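Local coordinates for maltose-binding protein MalE1 (Thermotoga maritima, PDB 6DTU), which binds maltotetraose as a maltose-binding protein and probably delivers such malto-oligosaccharides to a membrane transporter for uptake into the cell, at residues 23-26 against 30-33; 79-84 against 281-286; 159-164 against 193-198; 294-299 against 310-315. All coordinates share one frame; numbering follows the deposited sequence.

Interaction 1 of 4, residues 23-26 against 30-33; sequences EFKA and VEVE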
loop_
_atom_site.group_PDB
_atom_site.type_symbol
_atom_site.label_atom_id
_atom_site.label_comp_id
_atom_site.label_asym_id
_atom_site.label_seq_id
_atom_site.Cartn_x
_atom_site.Cartn_y
_atom_site.Cartn_z
ATOM N N GLU A 23 -24.104 -0.005 13.541
ATOM C CA GLU A 23 -25.267 0.635 12.924
ATOM C C GLU A 23 -26.049 -0.353 12.071
ATOM O O GLU A 23 -27.284 -0.399 12.130
ATOM C CB GLU A 23 -24.813 1.857 12.111
ATOM C CG GLU A 23 -24.130 2.922 12.994
ATOM C CD GLU A 23 -23.482 4.059 12.235
ATOM O OE1 GLU A 23 -23.557 4.058 10.987
ATOM O OE2 GLU A 23 -22.860 4.930 12.897
ATOM N N PHE A 24 -25.349 -1.194 11.312
ATOM C CA PHE A 24 -26.022 -2.197 10.501
ATOM C C PHE A 24 -26.776 -3.180 11.384
ATOM O O PHE A 24 -27.892 -3.587 11.056
ATOM C CB PHE A 24 -24.961 -2.917 9.655
ATOM C CG PHE A 24 -25.512 -3.708 8.491
ATOM C CD1 PHE A 24 -25.883 -3.058 7.299
ATOM C CD2 PHE A 24 -25.638 -5.096 8.567
ATOM C CE1 PHE A 24 -26.395 -3.779 6.213
ATOM C CE2 PHE A 24 -26.141 -5.828 7.470
ATOM C CZ PHE A 24 -26.508 -5.160 6.295
ATOM N N LYS A 25 -26.182 -3.562 12.508
ATOM C CA LYS A 25 -26.813 -4.484 13.440
ATOM C C LYS A 25 -28.067 -3.870 14.049
ATOM O O LYS A 25 -29.106 -4.532 14.139
ATOM C CB LYS A 25 -25.801 -4.857 14.523
ATOM C CG LYS A 25 -26.377 -5.748 15.622
ATOM C CD LYS A 25 -25.420 -5.867 16.794
ATOM C CE LYS A 25 -26.014 -6.766 17.857
ATOM N NZ LYS A 25 -25.043 -6.989 18.972
ATOM N N ALA A 26 -27.995 -2.597 14.461
ATOM C CA ALA A 26 -29.179 -1.943 15.014
ATOM C C ALA A 26 -30.317 -1.913 14.002
ATOM O O ALA A 26 -31.488 -2.084 14.367
ATOM C CB ALA A 26 -28.832 -0.525 15.488
ATOM N N VAL A 30 -28.333 -8.000 12.041
ATOM C CA VAL A 30 -27.227 -8.800 11.540
ATOM C C VAL A 30 -26.026 -8.452 12.402
ATOM O O VAL A 30 -25.670 -7.276 12.537
ATOM C CB VAL A 30 -26.965 -8.450 10.064
ATOM C CG1 VAL A 30 -25.700 -9.125 9.539
ATOM C CG2 VAL A 30 -28.182 -8.812 9.194
ATOM N N GLU A 31 -25.433 -9.456 13.042
ATOM C CA GLU A 31 -24.255 -9.189 13.851
ATOM C C GLU A 31 -23.085 -8.891 12.935
ATOM O O GLU A 31 -22.889 -9.562 11.921
ATOM C CB GLU A 31 -23.926 -10.399 14.721
ATOM C CG GLU A 31 -22.905 -10.114 15.763
ATOM C CD GLU A 31 -23.563 -9.372 16.922
ATOM O OE1 GLU A 31 -24.800 -9.528 17.097
ATOM O OE2 GLU A 31 -22.857 -8.631 17.646
ATOM N N VAL A 32 -22.316 -7.865 13.270
ATOM C CA VAL A 32 -21.118 -7.545 12.503
ATOM C C VAL A 32 -19.919 -7.551 13.441
ATOM O O VAL A 32 -19.927 -6.897 14.493
ATOM C CB VAL A 32 -21.247 -6.216 11.736
ATOM C CG1 VAL A 32 -20.005 -6.006 10.859
ATOM C CG2 VAL A 32 -22.533 -6.210 10.874
ATOM N N GLU A 33 -18.879 -8.267 13.048
ATOM C CA GLU A 33 -17.725 -8.465 13.904
ATOM C C GLU A 33 -16.495 -8.032 13.129
ATOM O O GLU A 33 -16.224 -8.556 12.044
ATOM C CB GLU A 33 -17.626 -9.930 14.286
ATOM C CG GLU A 33 -16.326 -10.271 14.937
ATOM C CD GLU A 33 -16.340 -11.670 15.445
ATOM O OE1 GLU A 33 -17.261 -11.980 16.213
ATOM O OE2 GLU A 33 -15.456 -12.454 15.056
#
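The ring of Phe24 meets two valines of the segment 30-33: Val30 CG1 sits at the ring's edge, in its plane, while Val30 CB (3.8 Å from Phe24 CE2) and Val32 CG2 (4.0 Å from Phe24 CD2) approach obliquely. Phe281 joins the same ring in an edge-to-face pair. This is the turn from helix to strand of a beta-alpha-beta unit, in which helix 14-28 links the parallel strands 4-9 and 31-36, and it illustrates how such a unit seals its helix onto the strand that follows. Phe24 is buried against Val30, just before the strand, and Val32 within it, while on the more exposed side Lys25 and Glu31 pair. There Lys25, its chain fully extended, runs alongside Glu31 in the same sense. The bend in Glu31 at chi2 (78°) carries the carboxylate back toward the helix, although its CB starts off away from it. The resulting salt bridge joins Lys25 NZ to Glu31 OE2 at 3.0 Å, the ammonium meeting the syn side of that oxygen 16° out of the carboxylate plane. Were Glu31 a leucine, the ammonium of Lys25 would probably lose its carboxylate mate across this turn and its long chain would be freer to swing. Strand 31-36 is meanwhile secured to strand 4-9 by backbone hydrogen bonds from Glu31 and Glu33. Nearer the backbones, Lys25 CA makes a CH···O contact to Val30 O at 3.1 Å, the angle at the hydrogen 124°.

Interaction 2 of 4, residues 79-84 against 281-286; sequences PNFSDL and FLTSFI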
loop_
_atom_site.group_PDB
_atom_site.type_symbol
_atom_site.label_atom_id
_atom_site.label_comp_id
_atom_site.label_asym_id
_atom_site.label_seq_id
_atom_site.Cartn_x
_atom_site.Cartn_y
_atom_site.Cartn_z
ATOM N N PRO A 79 -21.756 -8.830 -8.375
ATOM C CA PRO A 79 -22.634 -8.470 -9.484
ATOM C C PRO A 79 -22.888 -6.976 -9.482
ATOM O O PRO A 79 -22.670 -6.274 -8.490
ATOM C CB PRO A 79 -23.918 -9.254 -9.203
ATOM C CG PRO A 79 -23.470 -10.379 -8.298
ATOM C CD PRO A 79 -22.388 -9.795 -7.456
ATOM N N ASN A 80 -23.354 -6.493 -10.626
ATOM C CA ASN A 80 -23.606 -5.074 -10.767
ATOM C C ASN A 80 -24.568 -4.610 -9.670
ATOM O O ASN A 80 -25.450 -5.346 -9.223
ATOM C CB ASN A 80 -24.184 -4.821 -12.162
ATOM C CG ASN A 80 -23.167 -5.060 -13.277
ATOM O OD1 ASN A 80 -21.982 -5.368 -13.041
ATOM N ND2 ASN A 80 -23.641 -4.954 -14.512
ATOM N N PHE A 81 -24.389 -3.369 -9.240
ATOM C CA PHE A 81 -25.229 -2.794 -8.204
ATOM C C PHE A 81 -25.406 -1.325 -8.534
ATOM O O PHE A 81 -24.647 -0.759 -9.318
ATOM C CB PHE A 81 -24.619 -2.985 -6.801
ATOM C CG PHE A 81 -23.201 -2.484 -6.675
ATOM C CD1 PHE A 81 -22.945 -1.281 -6.045
ATOM C CD2 PHE A 81 -22.131 -3.213 -7.187
ATOM C CE1 PHE A 81 -21.640 -0.801 -5.928
ATOM C CE2 PHE A 81 -20.827 -2.744 -7.077
ATOM C CZ PHE A 81 -20.587 -1.527 -6.446
ATOM N N SER A 82 -26.441 -0.727 -7.955
ATOM C CA SER A 82 -26.847 0.619 -8.360
ATOM C C SER A 82 -25.748 1.656 -8.138
ATOM O O SER A 82 -25.641 2.618 -8.903
ATOM C CB SER A 82 -28.111 1.024 -7.617
ATOM O OG SER A 82 -27.851 1.098 -6.228
ATOM N N ASP A 83 -24.937 1.496 -7.101
ATOM C CA ASP A 83 -23.883 2.468 -6.851
ATOM C C ASP A 83 -22.620 2.237 -7.659
ATOM O O ASP A 83 -21.691 3.024 -7.510
ATOM C CB ASP A 83 -23.533 2.559 -5.371
ATOM C CG ASP A 83 -24.562 3.336 -4.599
ATOM O OD1 ASP A 83 -24.451 4.573 -4.542
ATOM O OD2 ASP A 83 -25.512 2.709 -4.083
ATOM N N LEU A 84 -22.579 1.222 -8.524
ATOM C CA LEU A 84 -21.357 0.929 -9.268
ATOM C C LEU A 84 -20.886 2.128 -10.093
ATOM O O LEU A 84 -19.684 2.423 -10.137
ATOM C CB LEU A 84 -21.598 -0.299 -10.155
ATOM C CG LEU A 84 -20.525 -0.755 -11.136
ATOM C CD1 LEU A 84 -19.378 -1.334 -10.331
ATOM C CD2 LEU A 84 -21.094 -1.770 -12.125
ATOM N N PHE A 281 -24.356 -6.085 2.334
ATOM C CA PHE A 281 -23.722 -5.137 3.242
ATOM C C PHE A 281 -22.778 -4.186 2.500
ATOM O O PHE A 281 -22.791 -2.969 2.733
ATOM C CB PHE A 281 -23.008 -5.956 4.305
ATOM C CG PHE A 281 -22.180 -5.171 5.240
ATOM C CD1 PHE A 281 -22.746 -4.506 6.294
ATOM C CD2 PHE A 281 -20.817 -5.131 5.088
ATOM C CE1 PHE A 281 -21.959 -3.806 7.187
ATOM C CE2 PHE A 281 -20.027 -4.417 5.957
ATOM C CZ PHE A 281 -20.589 -3.764 7.003
ATOM N N LEU A 282 -21.980 -4.719 1.576
ATOM C CA LEU A 282 -21.021 -3.875 0.869
ATOM C C LEU A 282 -21.718 -2.929 -0.097
ATOM O O LEU A 282 -21.382 -1.741 -0.149
ATOM C CB LEU A 282 -20.003 -4.734 0.123
ATOM C CG LEU A 282 -19.094 -5.543 1.054
ATOM C CD1 LEU A 282 -18.128 -6.305 0.160
ATOM C CD2 LEU A 282 -18.341 -4.662 2.032
ATOM N N THR A 283 -22.665 -3.436 -0.892
ATOM C CA THR A 283 -23.251 -2.604 -1.949
ATOM C C THR A 283 -24.310 -1.639 -1.428
ATOM O O THR A 283 -24.452 -0.531 -1.959
ATOM C CB THR A 283 -23.846 -3.468 -3.068
ATOM O OG1 THR A 283 -24.918 -4.260 -2.531
ATOM C CG2 THR A 283 -22.759 -4.351 -3.694
ATOM N N SER A 284 -25.104 -2.055 -0.448
ATOM C CA SER A 284 -26.241 -1.246 -0.025
ATOM C C SER A 284 -25.895 -0.262 1.079
ATOM O O SER A 284 -26.694 0.643 1.355
ATOM C CB SER A 284 -27.368 -2.149 0.488
ATOM O OG SER A 284 -27.070 -2.610 1.810
ATOM N N PHE A 285 -24.746 -0.439 1.730
ATOM C CA PHE A 285 -24.391 0.331 2.918
ATOM C C PHE A 285 -22.975 0.877 2.795
ATOM O O PHE A 285 -22.782 2.093 2.784
ATOM C CB PHE A 285 -24.537 -0.543 4.180
ATOM C CG PHE A 285 -24.135 0.136 5.478
ATOM C CD1 PHE A 285 -24.540 1.439 5.766
ATOM C CD2 PHE A 285 -23.423 -0.561 6.449
ATOM C CE1 PHE A 285 -24.189 2.056 6.957
ATOM C CE2 PHE A 285 -23.082 0.055 7.659
ATOM C CZ PHE A 285 -23.487 1.356 7.916
ATOM N N ILE A 286 -21.981 -0.003 2.671
ATOM C CA ILE A 286 -20.592 0.451 2.641
ATOM C C ILE A 286 -20.338 1.337 1.419
ATOM O O ILE A 286 -19.584 2.313 1.483
ATOM C CB ILE A 286 -19.628 -0.752 2.748
ATOM C CG1 ILE A 286 -19.745 -1.421 4.118
ATOM C CG2 ILE A 286 -18.172 -0.348 2.516
ATOM C CD1 ILE A 286 -19.294 -0.530 5.281
HETATM O O HOH W 1 -25.798 -0.127 -4.533
#
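Where the irregular run 79-84 passes helix 275-286, the backbones come nearest at Phe81 and Thr283, 6.6 Å between CA atoms, the threonine lying within a wider pi-type turn in which Ile286 N bonds to Phe281 O. Thr283 CG2, with CB behind it, makes the apolar part of the contact. The methyl lies over a face of the Phe81 ring, offset toward its rim, in a CH-pi arrangement with Thr283 CG2 3.8 Å from the ring centroid and 22° off the normal. Leu84 CB covers the opposite face, above its centre, so the ring is layered between its own loop and the helix. The threonine's chi1 of 63° turns OG1 back to Ile279 O, one turn earlier, and leaves the methyl for the ring. The polar link is indirect: a water donates to Thr283 O (2.9 Å) and to Asp83 OD2 (2.9 Å) and accepts from Asp83 N, bridging the loop to the helix backbone. Asp83 OD1 forms a salt bridge with Arg305. Around this surface contact, Phe81 and Thr283 both lean on Ile104 of strand 100-109, Leu282 faces strands 58-62 and 260-268, and Phe285 reaches across to helix 14-28.

Interaction 3 of 4, residues 159-164 against 193-198; sequences APFIFG and VKLLKR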
loop_
_atom_site.group_PDB
_atom_site.type_symbol
_atom_site.label_atom_id
_atom_site.label_comp_id
_atom_site.label_asym_id
_atom_site.label_seq_id
_atom_site.Cartn_x
_atom_site.Cartn_y
_atom_site.Cartn_z
ATOM N N ALA A 159 10.583 0.490 -4.191
ATOM C CA ALA A 159 10.073 0.581 -5.554
ATOM C C ALA A 159 10.129 1.972 -6.177
ATOM O O ALA A 159 10.416 2.049 -7.382
ATOM C CB ALA A 159 8.651 0.002 -5.636
ATOM N N PRO A 160 9.848 3.083 -5.476
ATOM C CA PRO A 160 9.934 4.380 -6.161
ATOM C C PRO A 160 11.300 4.623 -6.785
ATOM O O PRO A 160 11.363 5.233 -7.863
ATOM C CB PRO A 160 9.615 5.404 -5.060
ATOM C CG PRO A 160 8.835 4.645 -4.041
ATOM C CD PRO A 160 9.404 3.249 -4.076
ATOM N N PHE A 161 12.380 4.125 -6.168
ATOM C CA PHE A 161 13.720 4.293 -6.743
ATOM C C PHE A 161 13.924 3.366 -7.930
ATOM O O PHE A 161 14.476 3.762 -8.966
ATOM C CB PHE A 161 14.805 3.962 -5.715
ATOM C CG PHE A 161 14.827 4.843 -4.494
ATOM C CD1 PHE A 161 14.204 6.083 -4.461
ATOM C CD2 PHE A 161 15.496 4.407 -3.362
ATOM C CE1 PHE A 161 14.251 6.858 -3.323
ATOM C CE2 PHE A 161 15.546 5.180 -2.223
ATOM C CZ PHE A 161 14.922 6.403 -2.191
ATOM N N ILE A 162 13.520 2.108 -7.764
ATOM C CA ILE A 162 13.652 1.103 -8.813
ATOM C C ILE A 162 12.900 1.536 -10.068
ATOM O O ILE A 162 13.435 1.490 -11.183
ATOM C CB ILE A 162 13.151 -0.249 -8.264
ATOM C CG1 ILE A 162 14.121 -0.757 -7.191
ATOM C CG2 ILE A 162 12.883 -1.269 -9.394
ATOM C CD1 ILE A 162 13.590 -1.906 -6.391
ATOM N N PHE A 163 11.630 1.934 -9.908
ATOM C CA PHE A 163 10.838 2.322 -11.063
ATOM C C PHE A 163 11.260 3.670 -11.618
ATOM O O PHE A 163 11.206 3.879 -12.837
ATOM C CB PHE A 163 9.353 2.343 -10.703
ATOM C CG PHE A 163 8.810 1.004 -10.238
ATOM C CD1 PHE A 163 9.384 -0.191 -10.640
ATOM C CD2 PHE A 163 7.714 0.957 -9.400
ATOM C CE1 PHE A 163 8.877 -1.400 -10.202
ATOM C CE2 PHE A 163 7.193 -0.226 -8.976
ATOM C CZ PHE A 163 7.777 -1.423 -9.372
ATOM N N GLY A 164 11.686 4.591 -10.761
ATOM C CA GLY A 164 12.097 5.894 -11.259
ATOM C C GLY A 164 13.214 5.794 -12.280
ATOM O O GLY A 164 13.229 6.525 -13.275
ATOM N N VAL A 193 18.477 0.507 -6.802
ATOM C CA VAL A 193 18.924 -0.151 -5.576
ATOM C C VAL A 193 20.308 0.347 -5.173
ATOM O O VAL A 193 20.661 0.336 -3.987
ATOM C CB VAL A 193 18.845 -1.681 -5.750
ATOM C CG1 VAL A 193 19.340 -2.412 -4.512
ATOM C CG2 VAL A 193 17.393 -2.109 -6.033
ATOM N N LYS A 194 21.102 0.814 -6.136
ATOM C CA LYS A 194 22.364 1.455 -5.777
ATOM C C LYS A 194 22.137 2.765 -5.041
ATOM O O LYS A 194 22.967 3.146 -4.209
ATOM C CB LYS A 194 23.256 1.642 -7.002
ATOM C CG LYS A 194 23.908 0.346 -7.454
ATOM C CD LYS A 194 24.921 0.626 -8.546
ATOM C CE LYS A 194 25.639 -0.650 -8.975
ATOM N NZ LYS A 194 26.156 -1.441 -7.822
ATOM N N LEU A 195 21.031 3.468 -5.333
ATOM C CA LEU A 195 20.664 4.624 -4.519
ATOM C C LEU A 195 20.319 4.199 -3.089
ATOM O O LEU A 195 20.781 4.826 -2.129
ATOM C CB LEU A 195 19.519 5.393 -5.180
ATOM C CG LEU A 195 18.957 6.598 -4.412
ATOM C CD1 LEU A 195 20.029 7.662 -4.257
ATOM C CD2 LEU A 195 17.705 7.168 -5.079
ATOM N N LEU A 196 19.553 3.111 -2.922
ATOM C CA LEU A 196 19.302 2.597 -1.578
ATOM C C LEU A 196 20.611 2.286 -0.870
ATOM O O LEU A 196 20.799 2.657 0.296
ATOM C CB LEU A 196 18.429 1.338 -1.647
ATOM C CG LEU A 196 18.317 0.513 -0.356
ATOM C CD1 LEU A 196 17.665 1.366 0.724
ATOM C CD2 LEU A 196 17.542 -0.757 -0.619
ATOM N N LYS A 197 21.545 1.646 -1.574
ATOM C CA LYS A 197 22.810 1.306 -0.931
ATOM C C LYS A 197 23.598 2.557 -0.558
ATOM O O LYS A 197 24.225 2.603 0.508
ATOM C CB LYS A 197 23.638 0.362 -1.805
ATOM C CG LYS A 197 24.880 -0.131 -1.082
ATOM C CD LYS A 197 25.576 -1.279 -1.778
ATOM C CE LYS A 197 26.606 -1.877 -0.836
ATOM N NZ LYS A 197 25.974 -2.888 0.067
ATOM N N ARG A 198 23.533 3.597 -1.394
ATOM C CA ARG A 198 24.166 4.866 -1.054
ATOM C C ARG A 198 23.604 5.430 0.248
ATOM O O ARG A 198 24.355 5.874 1.119
ATOM C CB ARG A 198 23.979 5.862 -2.200
ATOM C CG ARG A 198 24.646 7.213 -1.943
ATOM C CD ARG A 198 24.247 8.258 -2.979
ATOM N NE ARG A 198 24.597 9.609 -2.549
ATOM C CZ ARG A 198 24.132 10.713 -3.128
ATOM N NH1 ARG A 198 23.288 10.620 -4.145
ATOM N NH2 ARG A 198 24.489 11.913 -2.681
#
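Two torsions set up the meeting of Phe161 and Leu195. In Phe161, CG stands anti to the carbonyl carbon (chi1 -62°); in Leu195, CG is anti to the backbone N, which sends the branched end out across the helix interface. The pair belongs to the helical packing of one lobe of a periplasmic binding protein, where helix 155-164 and helix 187-201 cross at a steep incline, with 136° between the N-to-C directions of the two segments and their axes 9.0 Å apart at closest approach. Leu195 CD2 sits over the centre of one Phe161 face, 3.7 Å from the centroid and only 9° off the normal, a nearly ideal CH-pi contact. The two side chains cross at about a right angle, with the single methyl CD2 over the face. Leu196 N approaches Phe161 CD2 obliquely at 4.3 Å. All five touching residues are buried. Beyond the pair, Phe161 also rests on Met127 of helix 127-140 and on Leu251, while Val193 and Leu196 reach helix 341-352, so that helices 127-140 and 341-352 also border the contact. At the first residue of segment 193-198, the side chains of Ile162 and Val193 run alongside one another in the same sense, with Val193 CG2 3.7 Å from Ile162 CG1 and 3.8 Å from Ile162 CD1.

Interaction 4 of 4, residues 294-299 against 310-315; sequences RIYLGD and ELVKDN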
loop_
_atom_site.group_PDB
_atom_site.type_symbol
_atom_site.label_atom_id
_atom_site.label_comp_id
_atom_site.label_asym_id
_atom_site.label_seq_id
_atom_site.Cartn_x
_atom_site.Cartn_y
_atom_site.Cartn_z
ATOM N N ARG A 294 -17.309 8.735 5.597
ATOM C CA ARG A 294 -16.992 8.377 6.973
ATOM C C ARG A 294 -15.775 7.465 7.045
ATOM O O ARG A 294 -14.960 7.599 7.959
ATOM C CB ARG A 294 -18.196 7.749 7.661
ATOM C CG ARG A 294 -19.278 8.754 7.885
ATOM C CD ARG A 294 -20.527 8.093 8.408
ATOM N NE ARG A 294 -20.268 7.479 9.689
ATOM C CZ ARG A 294 -21.076 6.615 10.286
ATOM N NH1 ARG A 294 -22.212 6.256 9.716
ATOM N NH2 ARG A 294 -20.725 6.101 11.457
ATOM N N ILE A 295 -15.639 6.532 6.093
ATOM C CA ILE A 295 -14.438 5.703 6.018
ATOM C C ILE A 295 -13.204 6.562 5.773
ATOM O O ILE A 295 -12.172 6.387 6.435
ATOM C CB ILE A 295 -14.595 4.568 4.980
ATOM C CG1 ILE A 295 -15.593 3.518 5.490
ATOM C CG2 ILE A 295 -13.239 3.894 4.692
ATOM C CD1 ILE A 295 -15.997 2.531 4.435
ATOM N N TYR A 296 -13.287 7.507 4.823
ATOM C CA TYR A 296 -12.186 8.451 4.629
ATOM C C TYR A 296 -11.852 9.182 5.919
ATOM O O TYR A 296 -10.683 9.329 6.280
ATOM C CB TYR A 296 -12.503 9.476 3.523
ATOM C CG TYR A 296 -11.555 10.663 3.589
ATOM C CD1 TYR A 296 -10.314 10.626 2.964
ATOM C CD2 TYR A 296 -11.889 11.805 4.312
ATOM C CE1 TYR A 296 -9.438 11.706 3.046
ATOM C CE2 TYR A 296 -11.058 12.872 4.374
ATOM C CZ TYR A 296 -9.818 12.825 3.767
ATOM O OH TYR A 296 -8.968 13.910 3.885
ATOM N N LEU A 297 -12.867 9.705 6.604
ATOM C CA LEU A 297 -12.590 10.459 7.828
ATOM C C LEU A 297 -11.909 9.594 8.872
ATOM O O LEU A 297 -11.073 10.089 9.638
ATOM C CB LEU A 297 -13.883 11.071 8.370
ATOM C CG LEU A 297 -14.434 12.176 7.472
ATOM C CD1 LEU A 297 -15.774 12.626 8.012
ATOM C CD2 LEU A 297 -13.450 13.342 7.398
ATOM N N GLY A 298 -12.251 8.303 8.918
ATOM C CA GLY A 298 -11.614 7.375 9.836
ATOM C C GLY A 298 -10.289 6.824 9.360
ATOM O O GLY A 298 -9.473 6.415 10.190
ATOM N N ASP A 299 -10.049 6.837 8.050
ATOM C CA ASP A 299 -8.865 6.212 7.457
ATOM C C ASP A 299 -8.544 7.000 6.193
ATOM O O ASP A 299 -8.849 6.553 5.077
ATOM C CB ASP A 299 -9.166 4.739 7.135
ATOM C CG ASP A 299 -8.033 4.023 6.439
ATOM O OD1 ASP A 299 -6.912 4.561 6.387
ATOM O OD2 ASP A 299 -8.269 2.891 5.945
ATOM N N GLU A 310 -14.393 14.374 -4.443
ATOM C CA GLU A 310 -14.722 15.783 -4.607
ATOM C C GLU A 310 -14.807 16.514 -3.272
ATOM O O GLU A 310 -14.472 17.702 -3.195
ATOM C CB GLU A 310 -16.027 15.928 -5.385
ATOM C CG GLU A 310 -16.481 17.367 -5.531
ATOM C CD GLU A 310 -15.645 18.126 -6.552
ATOM O OE1 GLU A 310 -14.997 17.466 -7.389
ATOM O OE2 GLU A 310 -15.639 19.374 -6.521
ATOM N N LEU A 311 -15.242 15.827 -2.206
ATOM C CA LEU A 311 -15.340 16.454 -0.890
ATOM C C LEU A 311 -13.976 16.765 -0.297
ATOM O O LEU A 311 -13.836 17.732 0.451
ATOM C CB LEU A 311 -16.100 15.545 0.077
ATOM C CG LEU A 311 -17.570 15.222 -0.206
ATOM C CD1 LEU A 311 -18.049 14.156 0.752
ATOM C CD2 LEU A 311 -18.428 16.451 -0.064
ATOM N N VAL A 312 -12.957 15.979 -0.639
ATOM C CA VAL A 312 -11.663 16.040 0.037
ATOM C C VAL A 312 -10.541 16.564 -0.843
ATOM O O VAL A 312 -9.410 16.716 -0.352
ATOM C CB VAL A 312 -11.300 14.680 0.671
ATOM C CG1 VAL A 312 -12.427 14.217 1.596
ATOM C CG2 VAL A 312 -11.059 13.623 -0.404
ATOM N N LYS A 313 -10.831 16.937 -2.097
ATOM C CA LYS A 313 -9.785 17.200 -3.083
ATOM C C LYS A 313 -8.870 18.363 -2.688
ATOM O O LYS A 313 -7.729 18.436 -3.158
ATOM C CB LYS A 313 -10.437 17.484 -4.437
ATOM C CG LYS A 313 -11.300 18.739 -4.393
ATOM C CD LYS A 313 -11.354 19.461 -5.706
ATOM C CE LYS A 313 -12.228 18.723 -6.682
ATOM N NZ LYS A 313 -12.761 19.607 -7.760
ATOM N N ASP A 314 -9.347 19.291 -1.862
ATOM C CA ASP A 314 -8.544 20.437 -1.451
ATOM C C ASP A 314 -7.759 20.225 -0.163
ATOM O O ASP A 314 -7.010 21.122 0.235
ATOM C CB ASP A 314 -9.391 21.706 -1.372
ATOM C CG ASP A 314 -9.823 22.182 -2.735
ATOM O OD1 ASP A 314 -9.058 21.953 -3.697
ATOM O OD2 ASP A 314 -10.921 22.760 -2.857
ATOM N N ASN A 315 -7.903 19.084 0.499
ATOM C CA ASN A 315 -7.087 18.818 1.678
ATOM C C ASN A 315 -5.615 18.753 1.291
ATOM O O ASN A 315 -5.259 18.021 0.360
ATOM C CB ASN A 315 -7.515 17.511 2.345
ATOM C CG ASN A 315 -6.834 17.278 3.705
ATOM O OD1 ASN A 315 -5.601 17.215 3.812
ATOM N ND2 ASN A 315 -7.640 17.171 4.747
HETATM O O HOH W 2 -10.082 16.423 3.470
#
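The side chains of Tyr296 and Val312 pass in opposite senses, so that one valine methyl is drawn across a face of the phenol ring. The setting is a succession of short helices: a type I beta turn runs from Val312 to Asn315, and Asn315 then serves as N-cap of helix 316-326, with Val312 and Asn315 facing Tyr296 of helix 289-298. With Tyr296 CG anti to the backbone N (chi1 164°), the ring extends out from its helix toward this junction. Val312 CG1 lies 3.4 Å above the ring plane but displaced toward the rim, nearest to Tyr296 CE2; measured to the centroid, the CH-pi contact is 3.7 Å and 23° off the normal. Both residues also touch Pro303, which places strand 302-303 against the same cluster. Further out along the phenol, Asn315 crosses obliquely, its amide plane turned 76° from the ring. Tyr296 OH and Asn315 ND2 are 3.6 Å apart and are linked through a water. The other end of that amide is committed as well, since Asn315 OD1 caps Asp317 N, which probably fixes the amide so that ND2 faces the water. A phenylalanine in place of Tyr296 would keep the face under Val312, but the bridging water would probably lose its tie to helix 289-298 and the Asn315 amide its indirect link to that helix. The bridge is short on both sides: the water stands 2.8 Å from Tyr296 OH and accepts from Asn315 ND2 at 2.9 Å.

Overall arrangement
From the N terminus, interaction 1 comes first and closes the smallest loop, with three residues between its segments. Interaction 2 then closes a loop of 196 residues, and interaction 3, whose own loop spans 28, is nested wholly inside it; interaction 4 follows in series with a loop of 10, and none cross. Interactions 1, 2 and 4 form a connected group: Phe24 packs on Phe281 and Phe285, Glu23 forms a salt bridge with Arg294, and Ile286 meets Ile295, where helices 275-286 and 289-298 follow one another. Interaction 3 stands apart, on the opposite side of the chain's centre from the other three, in keeping with the two-lobed architecture of periplasmic binding proteins.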